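Local coordinates for WbbZ protein (Klebsiella pneumoniae subsp. pneumoniae NTUH-K2044, PDB 6X1L), which has no established function but, as a member of the polysaccharide pyruvyl transferase family, probably transfers pyruvyl groups to sugars of surface polysaccharides, at residues F24-N29 against L51-Y56; T66-F71 against K98-P103; E60-E65 against G94-V99. All coordinates share one frame; numbering follows the deposited sequence.

Contact 1 of 3, residues F24-N29 against L51-Y56; sequences FVYKAN and LTYIPY
V25 and I54 are bridge partners on two parallel strands, and CG2 of V25 packs 3.7 Å from CD1 of I54 where the side chains cross at a slant. I54 holds CG1 between its own backbone N and carbonyl carbon (chi1 60°), which sets that CG1 3.4 Å from O of F24. The other branch of the valine turns to the next residue along: CG1 of V25 lies 4.0 Å from CB of Y56 and near the plane of the tyrosine ring, at its edge. Branching at CB suits both V25 and I54 to an extended backbone, and Y62 packs against both of them.

The opposite face carries the rings of F24, Y26 and Y53. Y26 points its edge at the face of Y53 in a T-shaped pair, with centroids 5.8 Å apart and planes at 74°. Flat rings suit this side, where they pack on helix 33-48: its F46 meets both tyrosines. F24 completes the row, its ring edge facing L51, with CE2 of F24 4.4 Å from CD1 of L51.

Between the two faces, I54 N bonds to F24 O, Y26 N to I54 O, and Y56 N to Y26 O, the last at 2.9 Å. P55, with no N-H, fits here because this register asks none of it.

At the polar edge, the K27 chain bends at chi2, which places CD 4.0 Å from CD2 of Y56, and again at chi4, which turns K27 NZ to 2.6 Å from O of A28; D198 and D201 pair with its charge. The whole is the parallel strand pair of a beta-alpha-beta unit, strand 23-27, helix 33-48 and strand 53-55, in a parallel sheet consistent with the Rossmann-like domains of GT-B proteins.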
# COMPACT_ATOMS: atom_id res chain seq x y z
N PHE A 24 1.10 -24.37 15.83
CA PHE A 24 0.14 -23.43 15.27
C PHE A 24 0.18 -23.47 13.75
O PHE A 24 1.25 -23.36 13.15
CB PHE A 24 0.43 -22.01 15.76
CG PHE A 24 0.15 -21.79 17.22
CD1 PHE A 24 -0.41 -22.78 18.01
CD2 PHE A 24 0.44 -20.56 17.81
CE1 PHE A 24 -0.66 -22.57 19.34
CE2 PHE A 24 0.18 -20.34 19.15
CZ PHE A 24 -0.36 -21.35 19.91
N VAL A 25 -0.99 -23.63 13.14
CA VAL A 25 -1.18 -23.46 11.70
C VAL A 25 -2.02 -22.21 11.53
O VAL A 25 -3.19 -22.18 11.94
CB VAL A 25 -1.85 -24.68 11.06
CG1 VAL A 25 -1.99 -24.46 9.56
CG2 VAL A 25 -1.07 -25.95 11.36
N TYR A 26 -1.44 -21.16 10.95
CA TYR A 26 -2.05 -19.83 10.96
C TYR A 26 -2.59 -19.47 9.59
O TYR A 26 -1.89 -19.59 8.58
CB TYR A 26 -1.03 -18.78 11.43
CG TYR A 26 -1.54 -17.36 11.33
CD1 TYR A 26 -2.54 -16.90 12.16
CD2 TYR A 26 -1.00 -16.47 10.39
CE1 TYR A 26 -3.01 -15.60 12.08
CE2 TYR A 26 -1.46 -15.17 10.30
CZ TYR A 26 -2.46 -14.74 11.15
OH TYR A 26 -2.92 -13.44 11.06
N LYS A 27 -3.84 -19.01 9.56
CA LYS A 27 -4.47 -18.46 8.37
C LYS A 27 -4.87 -17.02 8.66
O LYS A 27 -5.77 -16.78 9.49
CB LYS A 27 -5.69 -19.28 7.94
CG LYS A 27 -6.34 -18.75 6.67
CD LYS A 27 -5.38 -18.83 5.49
CE LYS A 27 -5.89 -18.07 4.27
NZ LYS A 27 -5.83 -16.59 4.46
N ALA A 28 -4.21 -16.08 8.00
CA ALA A 28 -4.57 -14.67 8.14
C ALA A 28 -5.95 -14.42 7.54
O ALA A 28 -6.30 -14.98 6.49
CB ALA A 28 -3.53 -13.78 7.47
N ASN A 29 -6.72 -13.57 8.19
CA ASN A 29 -8.02 -13.18 7.66
C ASN A 29 -7.83 -12.37 6.38
O ASN A 29 -7.06 -11.41 6.38
CB ASN A 29 -8.77 -12.35 8.70
CG ASN A 29 -10.20 -12.06 8.29
OD1 ASN A 29 -10.93 -12.95 7.85
ND2 ASN A 29 -10.61 -10.80 8.44
N LEU A 51 6.28 -17.15 19.71
CA LEU A 51 5.33 -18.13 19.22
C LEU A 51 5.63 -18.43 17.76
O LEU A 51 5.39 -17.59 16.88
CB LEU A 51 3.90 -17.63 19.39
CG LEU A 51 3.47 -17.35 20.83
CD1 LEU A 51 2.09 -16.72 20.85
CD2 LEU A 51 3.49 -18.63 21.65
N THR A 52 6.15 -19.62 17.49
CA THR A 52 6.38 -20.04 16.12
C THR A 52 5.10 -20.61 15.52
O THR A 52 4.23 -21.13 16.23
CB THR A 52 7.50 -21.08 16.04
OG1 THR A 52 7.14 -22.23 16.80
CG2 THR A 52 8.80 -20.50 16.60
N TYR A 53 4.99 -20.51 14.20
CA TYR A 53 3.81 -20.98 13.49
C TYR A 53 4.23 -21.45 12.11
O TYR A 53 5.32 -21.14 11.63
CB TYR A 53 2.74 -19.88 13.39
CG TYR A 53 3.17 -18.69 12.56
CD1 TYR A 53 3.92 -17.66 13.12
CD2 TYR A 53 2.83 -18.59 11.21
CE1 TYR A 53 4.32 -16.57 12.37
CE2 TYR A 53 3.22 -17.49 10.45
CZ TYR A 53 3.96 -16.49 11.04
OH TYR A 53 4.36 -15.40 10.30
N ILE A 54 3.34 -22.21 11.47
CA ILE A 54 3.50 -22.54 10.06
C ILE A 54 2.29 -21.96 9.33
O ILE A 54 1.16 -22.04 9.84
CB ILE A 54 3.63 -24.06 9.84
CG1 ILE A 54 2.40 -24.80 10.34
CG2 ILE A 54 4.89 -24.59 10.51
CD1 ILE A 54 2.30 -26.22 9.83
N PRO A 55 2.48 -21.34 8.17
CA PRO A 55 1.34 -20.77 7.46
C PRO A 55 0.47 -21.86 6.86
O PRO A 55 0.97 -22.89 6.39
CB PRO A 55 1.99 -19.90 6.37
CG PRO A 55 3.33 -20.54 6.14
CD PRO A 55 3.76 -21.08 7.48
N TYR A 56 -0.84 -21.64 6.90
CA TYR A 56 -1.77 -22.60 6.31
C TYR A 56 -1.50 -22.73 4.82
O TYR A 56 -1.45 -21.74 4.09
CB TYR A 56 -3.21 -22.16 6.55
CG TYR A 56 -4.23 -23.03 5.84
CD1 TYR A 56 -4.72 -24.18 6.44
CD2 TYR A 56 -4.70 -22.69 4.58
CE1 TYR A 56 -5.64 -24.98 5.80
CE2 TYR A 56 -5.63 -23.49 3.93
CZ TYR A 56 -6.09 -24.63 4.54
OH TYR A 56 -7.02 -25.42 3.90

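Contact 2 of 3, residues T66-F71 against K98-P103; sequences TDILIF and KVIIMP
I68, I70 and I100 make an aliphatic cluster on one face of the parallel strands 67-71 and 98-102. The I100 side chain is shared by two neighbours: its CD1 is 3.6 Å from CG2 of I68 and 3.7 Å from CD1 of I70. CG1 of I100 is anti to the carbonyl carbon (chi1 -63°), which leads it toward CG2 of I68. Further on, CG2 of I70 meets CG of the selenomethionine M102 at 3.6 Å, and the bent M102 side chain also touches L15 and F11 of helix 6-21; its unbranched chain can follow an uneven surface. At the other end the aliphatic base of K98 serves as packing, with CB against CG1 of I68, while its NZ leaves to bond D118 O.

On the reverse face L69 and V99 lie side by side, CD2 of L69 4.0 Å from CG2 of V99, and F96 covers the leucine.

Four backbone hydrogen bonds join the strands: L69 N to K98 O, I100 N to L69 O, F71 N to I100 O and M102 N to F71 O. I100 N sits 2.8 Å from L69 O. Weaker CA-H...O contacts supplement them, among them V99 CA to L69 O at 3.5 Å.

Four backbone pairs thus satisfy one another, whereas K98 N is buried without a partner. The chemistry is that of a mostly apolar pair inside the sheet, with K98 marking its more open end.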
# COMPACT_ATOMS: atom_id res chain seq x y z
N THR A 66 -2.67 -33.04 16.92
CA THR A 66 -1.62 -32.18 17.45
C THR A 66 -1.49 -30.83 16.74
O THR A 66 -0.64 -30.03 17.14
CB THR A 66 -0.27 -32.90 17.42
OG1 THR A 66 0.00 -33.35 16.08
CG2 THR A 66 -0.28 -34.10 18.36
N ASP A 67 -2.30 -30.56 15.72
CA ASP A 67 -2.27 -29.28 15.03
C ASP A 67 -3.50 -28.46 15.39
O ASP A 67 -4.62 -28.99 15.40
CB ASP A 67 -2.19 -29.47 13.51
CG ASP A 67 -0.82 -29.91 13.05
OD1 ASP A 67 0.12 -29.86 13.86
OD2 ASP A 67 -0.70 -30.33 11.88
N ILE A 68 -3.29 -27.19 15.68
CA ILE A 68 -4.35 -26.24 15.97
C ILE A 68 -4.36 -25.18 14.87
O ILE A 68 -3.32 -24.61 14.55
CB ILE A 68 -4.17 -25.59 17.35
CG1 ILE A 68 -4.48 -26.60 18.46
CG2 ILE A 68 -5.03 -24.34 17.48
CD1 ILE A 68 -4.36 -26.04 19.85
N LEU A 69 -5.54 -24.94 14.29
CA LEU A 69 -5.68 -23.86 13.32
C LEU A 69 -5.91 -22.55 14.05
O LEU A 69 -6.86 -22.42 14.83
CB LEU A 69 -6.84 -24.14 12.36
CG LEU A 69 -7.20 -22.99 11.42
CD1 LEU A 69 -6.12 -22.80 10.35
CD2 LEU A 69 -8.57 -23.18 10.79
N ILE A 70 -5.02 -21.59 13.81
CA ILE A 70 -5.19 -20.23 14.32
C ILE A 70 -5.83 -19.44 13.19
O ILE A 70 -5.20 -19.15 12.17
CB ILE A 70 -3.85 -19.61 14.75
CG1 ILE A 70 -3.11 -20.55 15.70
CG2 ILE A 70 -4.08 -18.25 15.38
CD1 ILE A 70 -3.81 -20.77 17.04
N PHE A 71 -7.11 -19.10 13.35
CA PHE A 71 -7.82 -18.31 12.35
C PHE A 71 -7.71 -16.84 12.73
O PHE A 71 -8.16 -16.44 13.81
CB PHE A 71 -9.28 -18.74 12.24
CG PHE A 71 -10.00 -18.08 11.10
CD1 PHE A 71 -9.66 -18.37 9.79
CD2 PHE A 71 -11.02 -17.17 11.35
CE1 PHE A 71 -10.32 -17.76 8.74
CE2 PHE A 71 -11.68 -16.56 10.30
CZ PHE A 71 -11.33 -16.85 9.00
N LYS A 98 -8.03 -28.41 17.27
CA LYS A 98 -8.84 -27.28 17.71
C LYS A 98 -8.76 -26.19 16.65
O LYS A 98 -7.84 -26.16 15.83
CB LYS A 98 -8.36 -26.71 19.05
CG LYS A 98 -8.48 -27.65 20.23
CD LYS A 98 -9.93 -27.92 20.57
CE LYS A 98 -10.04 -28.79 21.81
NZ LYS A 98 -11.46 -29.11 22.10
N VAL A 99 -9.74 -25.29 16.68
CA VAL A 99 -9.71 -24.08 15.87
C VAL A 99 -9.81 -22.90 16.83
O VAL A 99 -10.81 -22.74 17.54
CB VAL A 99 -10.84 -24.04 14.83
CG1 VAL A 99 -10.98 -22.64 14.26
CG2 VAL A 99 -10.53 -25.03 13.71
N ILE A 100 -8.76 -22.08 16.86
CA ILE A 100 -8.72 -20.89 17.69
C ILE A 100 -9.06 -19.69 16.82
O ILE A 100 -8.34 -19.38 15.86
CB ILE A 100 -7.34 -20.72 18.36
CG1 ILE A 100 -7.05 -21.89 19.29
CG2 ILE A 100 -7.28 -19.40 19.11
CD1 ILE A 100 -5.71 -21.78 19.99
N ILE A 101 -10.15 -19.01 17.15
CA ILE A 101 -10.56 -17.81 16.44
C ILE A 101 -9.98 -16.62 17.18
O ILE A 101 -10.40 -16.31 18.30
CB ILE A 101 -12.09 -17.72 16.31
CG1 ILE A 101 -12.62 -18.90 15.49
CG2 ILE A 101 -12.49 -16.39 15.69
CD1 ILE A 101 -14.11 -18.87 15.27
N MSE A 102 -9.01 -15.95 16.57
CA MSE A 102 -8.38 -14.77 17.17
C MSE A 102 -9.42 -13.64 17.31
O MSE A 102 -10.46 -13.70 16.66
CB MSE A 102 -7.17 -14.35 16.32
CG MSE A 102 -6.09 -15.43 16.27
SE MSE A 102 -5.27 -15.82 18.01
CE MSE A 102 -3.85 -14.46 17.93
N PRO A 103 -9.16 -12.64 18.19
CA PRO A 103 -10.21 -11.66 18.55
C PRO A 103 -11.05 -11.16 17.39
O PRO A 103 -10.54 -10.47 16.50
CB PRO A 103 -9.40 -10.53 19.19
CG PRO A 103 -8.26 -11.23 19.84
CD PRO A 103 -7.90 -12.37 18.92

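Contact 3 of 3, residues E60-E65 against G94-V99; sequences ERYSSE and GKFHKV
Y62 lies alongside F96, the two side chains pointing the same way. Its CB is 3.8 Å from CE2 of F96. With CG anti to the carbonyl carbon (chi1 -59°), CG of Y62 comes closer to that same CE2, at 3.6 Å. One atom out, CD2 of Y62 makes the tightest touch, 3.5 Å from CZ of F96, and CE2 then draws off from CZ. The rings are near parallel, tilted by 28°, but slid so far apart that they barely overlap, with centroids 5.1 Å apart. At the tip OH leaves F96 behind and bonds the backbone N of R57; a tyrosine thus combines an apolar flank with a polar end.

Backbone atoms complete the contact. CA of S64 offers its hydrogen to O of K95 at 3.3 Å, and O of S64 takes the same kind of contact from CA of H97. CG of H97 rests 3.4 Å from O of E65, and its ring also meets that of H22. S63 suits the bend as the first residue of an ST turn, OG of S63 accepting from N of E65 at 3.3 Å and also sharing a hydrogen bond with OG1 of T66.

No conventional hydrogen bond crosses between residues 60-65 and 94-99, which meet through apolar packing and weak CA-H...O contacts. Firmer bonds run through D67, whose O takes H97 N and whose OD2 takes S63 N, so this one residue ties both loops together.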
# COMPACT_ATOMS: atom_id res chain seq x y z
N GLU A 60 -2.12 -29.33 2.07
CA GLU A 60 -1.18 -29.99 2.97
C GLU A 60 -1.93 -30.76 4.04
O GLU A 60 -3.03 -30.40 4.45
CB GLU A 60 -0.25 -28.96 3.61
CG GLU A 60 1.19 -29.45 3.75
CD GLU A 60 2.04 -28.53 4.61
OE1 GLU A 60 1.77 -28.43 5.83
OE2 GLU A 60 2.97 -27.89 4.06
N ARG A 61 -1.32 -31.85 4.50
CA ARG A 61 -1.93 -32.74 5.48
C ARG A 61 -1.51 -32.31 6.88
O ARG A 61 -0.32 -32.25 7.18
CB ARG A 61 -1.55 -34.19 5.20
CG ARG A 61 -0.10 -34.37 4.79
CD ARG A 61 0.20 -35.83 4.46
NE ARG A 61 0.09 -36.69 5.63
CZ ARG A 61 1.10 -36.96 6.45
NH1 ARG A 61 2.30 -36.44 6.23
NH2 ARG A 61 0.92 -37.76 7.49
N TYR A 62 -2.50 -32.01 7.72
CA TYR A 62 -2.26 -31.64 9.10
C TYR A 62 -2.79 -32.72 10.04
O TYR A 62 -3.62 -33.56 9.65
CB TYR A 62 -2.91 -30.29 9.43
CG TYR A 62 -2.42 -29.16 8.55
CD1 TYR A 62 -1.14 -28.63 8.72
CD2 TYR A 62 -3.22 -28.61 7.57
CE1 TYR A 62 -0.69 -27.59 7.92
CE2 TYR A 62 -2.78 -27.58 6.76
CZ TYR A 62 -1.51 -27.07 6.95
OH TYR A 62 -1.06 -26.04 6.15
N SER A 63 -2.31 -32.69 11.27
CA SER A 63 -2.65 -33.70 12.26
C SER A 63 -3.94 -33.31 12.99
O SER A 63 -4.02 -32.23 13.59
CB SER A 63 -1.51 -33.88 13.26
OG SER A 63 -1.89 -34.74 14.32
N SER A 64 -4.93 -34.19 12.94
CA SER A 64 -6.19 -33.98 13.64
C SER A 64 -6.06 -34.12 15.15
O SER A 64 -7.07 -34.03 15.85
CB SER A 64 -7.24 -34.97 13.12
OG SER A 64 -8.45 -34.85 13.85
N GLU A 65 -4.86 -34.35 15.67
CA GLU A 65 -4.63 -34.51 17.09
C GLU A 65 -3.65 -33.51 17.68
O GLU A 65 -3.81 -33.14 18.85
CB GLU A 65 -4.13 -35.93 17.39
CG GLU A 65 -4.00 -36.25 18.87
CD GLU A 65 -3.39 -37.62 19.12
OE1 GLU A 65 -3.61 -38.18 20.22
OE2 GLU A 65 -2.70 -38.13 18.22
N GLY A 94 -12.29 -30.17 10.30
CA GLY A 94 -11.99 -31.57 10.57
C GLY A 94 -10.51 -31.91 10.54
O GLY A 94 -10.12 -32.96 11.06
N LYS A 95 -9.69 -31.04 9.94
CA LYS A 95 -8.26 -31.32 9.81
C LYS A 95 -7.48 -31.12 11.10
O LYS A 95 -6.39 -31.68 11.23
CB LYS A 95 -7.64 -30.43 8.73
CG LYS A 95 -8.23 -30.57 7.33
CD LYS A 95 -7.54 -29.60 6.38
CE LYS A 95 -8.14 -29.65 4.98
NZ LYS A 95 -7.45 -28.69 4.07
N PHE A 96 -8.00 -30.33 12.04
CA PHE A 96 -7.22 -29.89 13.18
C PHE A 96 -7.83 -30.39 14.49
O PHE A 96 -9.00 -30.78 14.56
CB PHE A 96 -7.10 -28.36 13.21
CG PHE A 96 -6.49 -27.78 11.97
CD1 PHE A 96 -7.29 -27.37 10.91
CD2 PHE A 96 -5.11 -27.66 11.85
CE1 PHE A 96 -6.72 -26.84 9.76
CE2 PHE A 96 -4.54 -27.14 10.70
CZ PHE A 96 -5.35 -26.73 9.65
N HIS A 97 -7.00 -30.37 15.54
CA HIS A 97 -7.47 -30.75 16.87
C HIS A 97 -8.39 -29.68 17.45
O HIS A 97 -9.43 -30.00 18.05
CB HIS A 97 -6.27 -30.97 17.79
CG HIS A 97 -6.63 -31.29 19.21
ND1 HIS A 97 -6.49 -30.38 20.23
CD2 HIS A 97 -7.12 -32.42 19.77
CE1 HIS A 97 -6.89 -30.93 21.37
NE2 HIS A 97 -7.27 -32.17 21.11
N LYS A 98 -8.03 -28.41 17.27
CA LYS A 98 -8.84 -27.28 17.71
C LYS A 98 -8.76 -26.19 16.65
O LYS A 98 -7.84 -26.16 15.83
CB LYS A 98 -8.36 -26.71 19.05
CG LYS A 98 -8.48 -27.65 20.23
CD LYS A 98 -9.93 -27.92 20.57
CE LYS A 98 -10.04 -28.79 21.81
NZ LYS A 98 -11.46 -29.11 22.10
N VAL A 99 -9.74 -25.29 16.68
CA VAL A 99 -9.71 -24.08 15.87
C VAL A 99 -9.81 -22.90 16.83
O VAL A 99 -10.81 -22.74 17.54
CB VAL A 99 -10.84 -24.04 14.83
CG1 VAL A 99 -10.98 -22.64 14.26
CG2 VAL A 99 -10.53 -25.03 13.71

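Overall arrangement
Contacts 1 and 2 are strand pairs of one parallel sheet; contact 3 joins the loops leading into two of its strands, 67-71 and 98-104. Contacts 1 and 2 have centres about 9 Å apart and are joined where strand 23-27 adjoins strand 67-71, with V25 O 2.7 Å from I70 N in a probable hydrogen bond. The centre of contact 3 is about 10 Å from that of contact 2, with which it shares K98 and V99, and D67 O is 2.8 Å from H97 N. Relative to contact 1 it lies about 13 Å off, centre to centre, and Y62 and F96 close over V25. No active site is established here; in GT-B relatives it lies between the two domains.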